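Long-range contacts in alpha-2,3-sialyltransferase (Campylobacter jejuni, PDB 2P56), which probably transfers sialic acid from CMP-sialic acid to a sugar acceptor through an alpha-2,3 linkage, this chain being the N-terminal, probably catalytic part of the longer protein: residues N107-Q112 against S271-Q276; Y77-Q82 against D260-D265. All coordinates share one frame; numbering follows the deposited sequence.

Both contacts fasten the C-terminal end of the modelled chain to earlier helices of the Rossmann-like domain, whose parallel sheet carries helix 73-85 after strand 62-68 and helix 107-116 after strand 90-96. The segments alternate along the sequence: 77-82, 107-112, 260-265, 271-276. Contact 2 lays the loop 260-265 on helix 73-85, and contact 1 sets the following helix 268-279 against helix 107-116, with about 18 Å between the contact centres. The two touch directly where Lys274 NZ packs 3.1 Å from Thr264 OG1. Contact 2 also meets a second subunit extensively, whereas contact 1 does so through Phe272 alone.

Contact 1: N107-Q112 against S271-Q276; sequences NDFLHQ and SFYKNQ
Asp108 and Gln276 mark the nearest backbone approach of the two helices, CA to CA 8.0 Å. The axes of 107-112 and 271-276 stay 11.3 Å apart at closest and run at 143°, roughly antiparallel, so long side chains must span the gap. Gln112 and Gln276 bridge it, their side chains pointing opposite ways as they overlap. Gln112 NE2 donates to Gln276 OE1 (2.7 Å) and meets that carbonyl almost head-on, at a C=O...N angle of 172°, although the acceptor is tilted from the Gln112 amide plane. A chi1 of 79° sets Gln112 CG between its own N and C, and the extended chain beyond carries the amide across. The amide oxygen, Gln112 OE1, lies 3.8 Å from Tyr273 CE1. Tyr273 OH lies in the plane of the Phe109 ring, at its edge, 3.1 Å from Phe109 CE1. Asp108 OD1 stands 3.8 Å from Gln276 CG. Phe116 meets the Tyr273 ring edge-to-face, and Pro102 of the second subunit packs on Phe272. One hydrogen bond between side-chain amides beside an aromatic contact thus gives this helix pair a mixed seam, without close interlocking of aliphatic side chains.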
# COMPACT_ATOMS: atom_id res chain seq x y z
N ASN A 107 -5.17 -10.60 -10.13
CA ASN A 107 -4.77 -9.75 -9.02
C ASN A 107 -4.83 -10.53 -7.71
O ASN A 107 -3.99 -10.36 -6.83
CB ASN A 107 -5.67 -8.52 -8.91
CG ASN A 107 -5.77 -7.75 -10.21
OD1 ASN A 107 -4.77 -7.49 -10.88
ND2 ASN A 107 -7.00 -7.36 -10.57
N ASP A 108 -5.84 -11.39 -7.59
CA ASP A 108 -5.99 -12.20 -6.40
C ASP A 108 -4.80 -13.12 -6.23
O ASP A 108 -4.26 -13.25 -5.13
CB ASP A 108 -7.29 -13.01 -6.47
CG ASP A 108 -8.52 -12.19 -6.11
OD1 ASP A 108 -9.65 -12.63 -6.41
OD2 ASP A 108 -8.36 -11.10 -5.51
N PHE A 109 -4.38 -13.74 -7.32
CA PHE A 109 -3.25 -14.64 -7.29
C PHE A 109 -2.00 -13.93 -6.78
O PHE A 109 -1.37 -14.38 -5.83
CB PHE A 109 -2.96 -15.20 -8.69
CG PHE A 109 -1.77 -16.11 -8.74
CD1 PHE A 109 -1.86 -17.41 -8.26
CD2 PHE A 109 -0.54 -15.65 -9.20
CE1 PHE A 109 -0.74 -18.25 -8.23
CE2 PHE A 109 0.59 -16.47 -9.17
CZ PHE A 109 0.49 -17.77 -8.68
N LEU A 110 -1.66 -12.82 -7.41
CA LEU A 110 -0.48 -12.06 -7.02
C LEU A 110 -0.60 -11.51 -5.62
O LEU A 110 0.33 -11.63 -4.82
CB LEU A 110 -0.23 -10.92 -8.01
CG LEU A 110 0.22 -11.40 -9.39
CD1 LEU A 110 0.51 -10.20 -10.27
CD2 LEU A 110 1.46 -12.28 -9.25
N HIS A 111 -1.74 -10.91 -5.31
CA HIS A 111 -1.94 -10.32 -4.00
C HIS A 111 -1.99 -11.34 -2.85
O HIS A 111 -1.60 -11.02 -1.73
CB HIS A 111 -3.21 -9.46 -3.99
CG HIS A 111 -3.09 -8.20 -4.79
ND1 HIS A 111 -3.01 -8.20 -6.17
CD2 HIS A 111 -2.99 -6.91 -4.40
CE1 HIS A 111 -2.87 -6.95 -6.59
NE2 HIS A 111 -2.86 -6.15 -5.54
N GLN A 112 -2.44 -12.55 -3.12
CA GLN A 112 -2.53 -13.55 -2.06
C GLN A 112 -1.34 -14.52 -2.09
O GLN A 112 -1.22 -15.38 -1.22
CB GLN A 112 -3.83 -14.36 -2.21
CG GLN A 112 -3.75 -15.45 -3.28
CD GLN A 112 -5.10 -16.11 -3.59
OE1 GLN A 112 -5.18 -16.99 -4.45
NE2 GLN A 112 -6.15 -15.68 -2.89
N SER A 271 -9.70 -25.88 -1.42
CA SER A 271 -10.95 -25.61 -2.12
C SER A 271 -11.15 -24.10 -2.28
O SER A 271 -11.63 -23.64 -3.32
CB SER A 271 -12.15 -26.25 -1.40
OG SER A 271 -12.24 -25.83 -0.05
N PHE A 272 -10.77 -23.32 -1.27
CA PHE A 272 -10.88 -21.87 -1.35
C PHE A 272 -9.98 -21.35 -2.48
O PHE A 272 -10.40 -20.54 -3.31
CB PHE A 272 -10.47 -21.21 -0.02
CG PHE A 272 -10.36 -19.70 -0.11
CD1 PHE A 272 -9.20 -19.10 -0.59
CD2 PHE A 272 -11.43 -18.89 0.24
CE1 PHE A 272 -9.12 -17.72 -0.74
CE2 PHE A 272 -11.37 -17.51 0.09
CZ PHE A 272 -10.21 -16.92 -0.40
N TYR A 273 -8.73 -21.84 -2.50
CA TYR A 273 -7.74 -21.44 -3.51
C TYR A 273 -8.20 -21.78 -4.93
O TYR A 273 -8.18 -20.93 -5.81
CB TYR A 273 -6.41 -22.15 -3.23
CG TYR A 273 -5.26 -21.69 -4.09
CD1 TYR A 273 -4.37 -20.70 -3.64
CD2 TYR A 273 -5.04 -22.23 -5.36
CE1 TYR A 273 -3.29 -20.28 -4.44
CE2 TYR A 273 -3.98 -21.82 -6.16
CZ TYR A 273 -3.11 -20.85 -5.70
OH TYR A 273 -2.06 -20.45 -6.49
N LYS A 274 -8.59 -23.03 -5.14
CA LYS A 274 -9.05 -23.48 -6.45
C LYS A 274 -10.33 -22.78 -6.89
O LYS A 274 -10.50 -22.47 -8.07
CB LYS A 274 -9.30 -24.99 -6.44
CG LYS A 274 -8.05 -25.85 -6.44
CD LYS A 274 -8.40 -27.33 -6.53
CE LYS A 274 -7.15 -28.21 -6.47
NZ LYS A 274 -7.47 -29.67 -6.51
N ASN A 275 -11.24 -22.53 -5.95
CA ASN A 275 -12.49 -21.88 -6.30
C ASN A 275 -12.23 -20.49 -6.86
O ASN A 275 -12.84 -20.06 -7.84
CB ASN A 275 -13.39 -21.78 -5.07
CG ASN A 275 -14.73 -21.13 -5.38
OD1 ASN A 275 -15.59 -21.74 -6.03
ND2 ASN A 275 -14.91 -19.89 -4.93
N GLN A 276 -11.30 -19.79 -6.22
CA GLN A 276 -10.93 -18.44 -6.63
C GLN A 276 -10.16 -18.44 -7.95
O GLN A 276 -10.35 -17.56 -8.79
CB GLN A 276 -10.12 -17.77 -5.53
CG GLN A 276 -10.30 -16.27 -5.48
CD GLN A 276 -9.88 -15.69 -4.15
OE1 GLN A 276 -8.72 -15.80 -3.76
NE2 GLN A 276 -10.82 -15.08 -3.44

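Contact 2: Y77-Q82 against D260-D265. With EDO (1,2-ethanediol), chain C.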
# COMPACT_ATOMS: atom_id res chain seq x y z
N TYR A 77 4.12 -26.46 -5.71
CA TYR A 77 4.67 -26.06 -4.42
C TYR A 77 4.62 -27.26 -3.49
O TYR A 77 5.60 -27.60 -2.82
CB TYR A 77 3.85 -24.91 -3.82
CG TYR A 77 4.35 -24.45 -2.47
CD1 TYR A 77 5.43 -23.57 -2.35
CD2 TYR A 77 3.74 -24.90 -1.29
CE1 TYR A 77 5.88 -23.15 -1.11
CE2 TYR A 77 4.18 -24.49 -0.04
CZ TYR A 77 5.25 -23.61 0.04
OH TYR A 77 5.68 -23.20 1.29
N HIS A 78 3.46 -27.92 -3.48
CA HIS A 78 3.25 -29.11 -2.66
C HIS A 78 4.21 -30.22 -3.10
O HIS A 78 4.83 -30.90 -2.28
CB HIS A 78 1.80 -29.58 -2.78
CG HIS A 78 1.54 -30.96 -2.25
ND1 HIS A 78 1.92 -31.36 -0.99
CD2 HIS A 78 0.91 -32.02 -2.80
CE1 HIS A 78 1.53 -32.61 -0.79
NE2 HIS A 78 0.91 -33.03 -1.87
N THR A 79 4.35 -30.40 -4.41
CA THR A 79 5.23 -31.43 -4.93
C THR A 79 6.68 -31.18 -4.52
O THR A 79 7.40 -32.12 -4.20
CB THR A 79 5.15 -31.51 -6.46
OG1 THR A 79 3.79 -31.75 -6.85
CG2 THR A 79 6.02 -32.63 -6.98
N ALA A 80 7.10 -29.91 -4.50
CA ALA A 80 8.48 -29.57 -4.13
C ALA A 80 8.76 -29.85 -2.66
O ALA A 80 9.84 -30.34 -2.30
CB ALA A 80 8.76 -28.11 -4.44
N LYS A 81 7.79 -29.53 -1.81
CA LYS A 81 7.90 -29.76 -0.37
C LYS A 81 8.13 -31.24 -0.12
O LYS A 81 8.96 -31.63 0.71
CB LYS A 81 6.61 -29.31 0.33
CG LYS A 81 6.45 -27.80 0.44
CD LYS A 81 7.45 -27.22 1.43
CE LYS A 81 7.46 -25.69 1.38
NZ LYS A 81 8.25 -25.11 2.49
N GLN A 82 7.37 -32.07 -0.84
CA GLN A 82 7.47 -33.52 -0.71
C GLN A 82 8.79 -34.05 -1.27
O GLN A 82 9.34 -35.00 -0.74
CB GLN A 82 6.30 -34.20 -1.41
CG GLN A 82 4.97 -33.96 -0.71
CD GLN A 82 4.97 -34.46 0.73
OE1 GLN A 82 4.42 -33.81 1.63
NE2 GLN A 82 5.59 -35.61 0.95
N ASP A 260 5.48 -37.67 -11.07
CA ASP A 260 4.36 -36.94 -11.65
C ASP A 260 3.95 -35.87 -10.65
O ASP A 260 4.19 -36.00 -9.44
CB ASP A 260 3.19 -37.88 -11.94
CG ASP A 260 2.10 -37.23 -12.78
OD1 ASP A 260 1.08 -37.90 -13.05
OD2 ASP A 260 2.26 -36.05 -13.17
N ILE A 261 3.36 -34.79 -11.15
CA ILE A 261 2.93 -33.70 -10.29
C ILE A 261 1.90 -34.24 -9.29
O ILE A 261 0.98 -34.95 -9.67
CB ILE A 261 2.34 -32.54 -11.12
CG1 ILE A 261 2.02 -31.36 -10.20
CG2 ILE A 261 1.11 -33.02 -11.89
CD1 ILE A 261 1.58 -30.11 -10.95
N LEU A 262 2.08 -33.89 -8.02
CA LEU A 262 1.19 -34.35 -6.95
C LEU A 262 -0.17 -33.68 -6.94
O LEU A 262 -0.30 -32.49 -7.24
CB LEU A 262 1.86 -34.12 -5.59
CG LEU A 262 2.69 -35.24 -4.97
CD1 LEU A 262 3.18 -36.23 -6.01
CD2 LEU A 262 3.85 -34.63 -4.22
N LEU A 263 -1.20 -34.45 -6.61
CA LEU A 263 -2.56 -33.92 -6.53
C LEU A 263 -2.78 -33.41 -5.11
O LEU A 263 -2.15 -33.88 -4.16
CB LEU A 263 -3.57 -35.02 -6.85
CG LEU A 263 -4.02 -35.16 -8.31
CD1 LEU A 263 -2.89 -34.83 -9.26
CD2 LEU A 263 -4.53 -36.58 -8.54
N THR A 264 -3.66 -32.43 -4.96
CA THR A 264 -3.95 -31.87 -3.65
C THR A 264 -5.28 -32.37 -3.11
O THR A 264 -6.16 -32.73 -3.89
CB THR A 264 -3.98 -30.33 -3.69
OG1 THR A 264 -5.00 -29.89 -4.59
CG2 THR A 264 -2.63 -29.80 -4.15
N ASP A 265 -5.42 -32.41 -1.79
CA ASP A 265 -6.66 -32.83 -1.14
C ASP A 265 -7.59 -31.63 -1.06
O ASP A 265 -7.14 -30.49 -0.93
CB ASP A 265 -6.38 -33.35 0.28
CG ASP A 265 -5.96 -34.81 0.28
OD1 ASP A 265 -5.40 -35.28 1.30
OD2 ASP A 265 -6.20 -35.49 -0.74
C1 EDO C . -2.25 -32.30 -0.57
O1 EDO C . -3.36 -31.52 -0.07
C2 EDO C . -2.11 -33.54 0.24
O2 EDO C . -2.23 -34.79 -0.50
O HOH W 1 -0.70 -35.33 -2.60
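Leu262, Thr79 and His78 carry this contact, in which the irregular segment 260-265 lies across helical residues 77-82; the backbones come closest at Thr79 and Leu262, CA to CA 5.4 Å. Leu262 gives up the most surface. Its CD2 reaches the helix between Thr79 and Gln82, 3.6 Å from Thr79 CA and 3.7 Å from Gln82 CG, and the leucine and glutamine side chains cross at about a right angle. Thr79 holds the backbone of the same residue: Leu262 N donates to Thr79 OG1 over 3.0 Å, with an N-H...O angle of 156°. With OG1 beside its own backbone N (chi1 -57°), Thr79 also bonds Gln75 O one turn earlier, so one hydroxyl ties the loop to the helix while bound within it. The His78 side chain crosses that of Leu262 at about a right angle, bringing His78 CD2 to 3.6 Å from Leu262 CB. Leu262 CD2 lies toward one face of the imidazole and C1 of a bound 1,2-ethanediol over the opposite face, offset toward the rim. In the ring plane, His78 NE2 meets a water at 2.9 Å, which donates to Leu263 O and is hydrogen-bonded to the diol O2. The diol, probably from the crystallisation liquor, accepts a nearly straight bond from Asp265 N to its O1. His78 ND1 and Gln82 OE1 both bond Tyr139 OH of the second subunit, so the bond at ND1 and the water at NE2 together probably set the rotation of the imidazole. Helix 73-85 stands between this loop and the sheet, Ala80 packing on Ile91 and Ile94 of strand 90-96, while Ile261 reaches helix 187-192 and the chain runs on into helix 268-279.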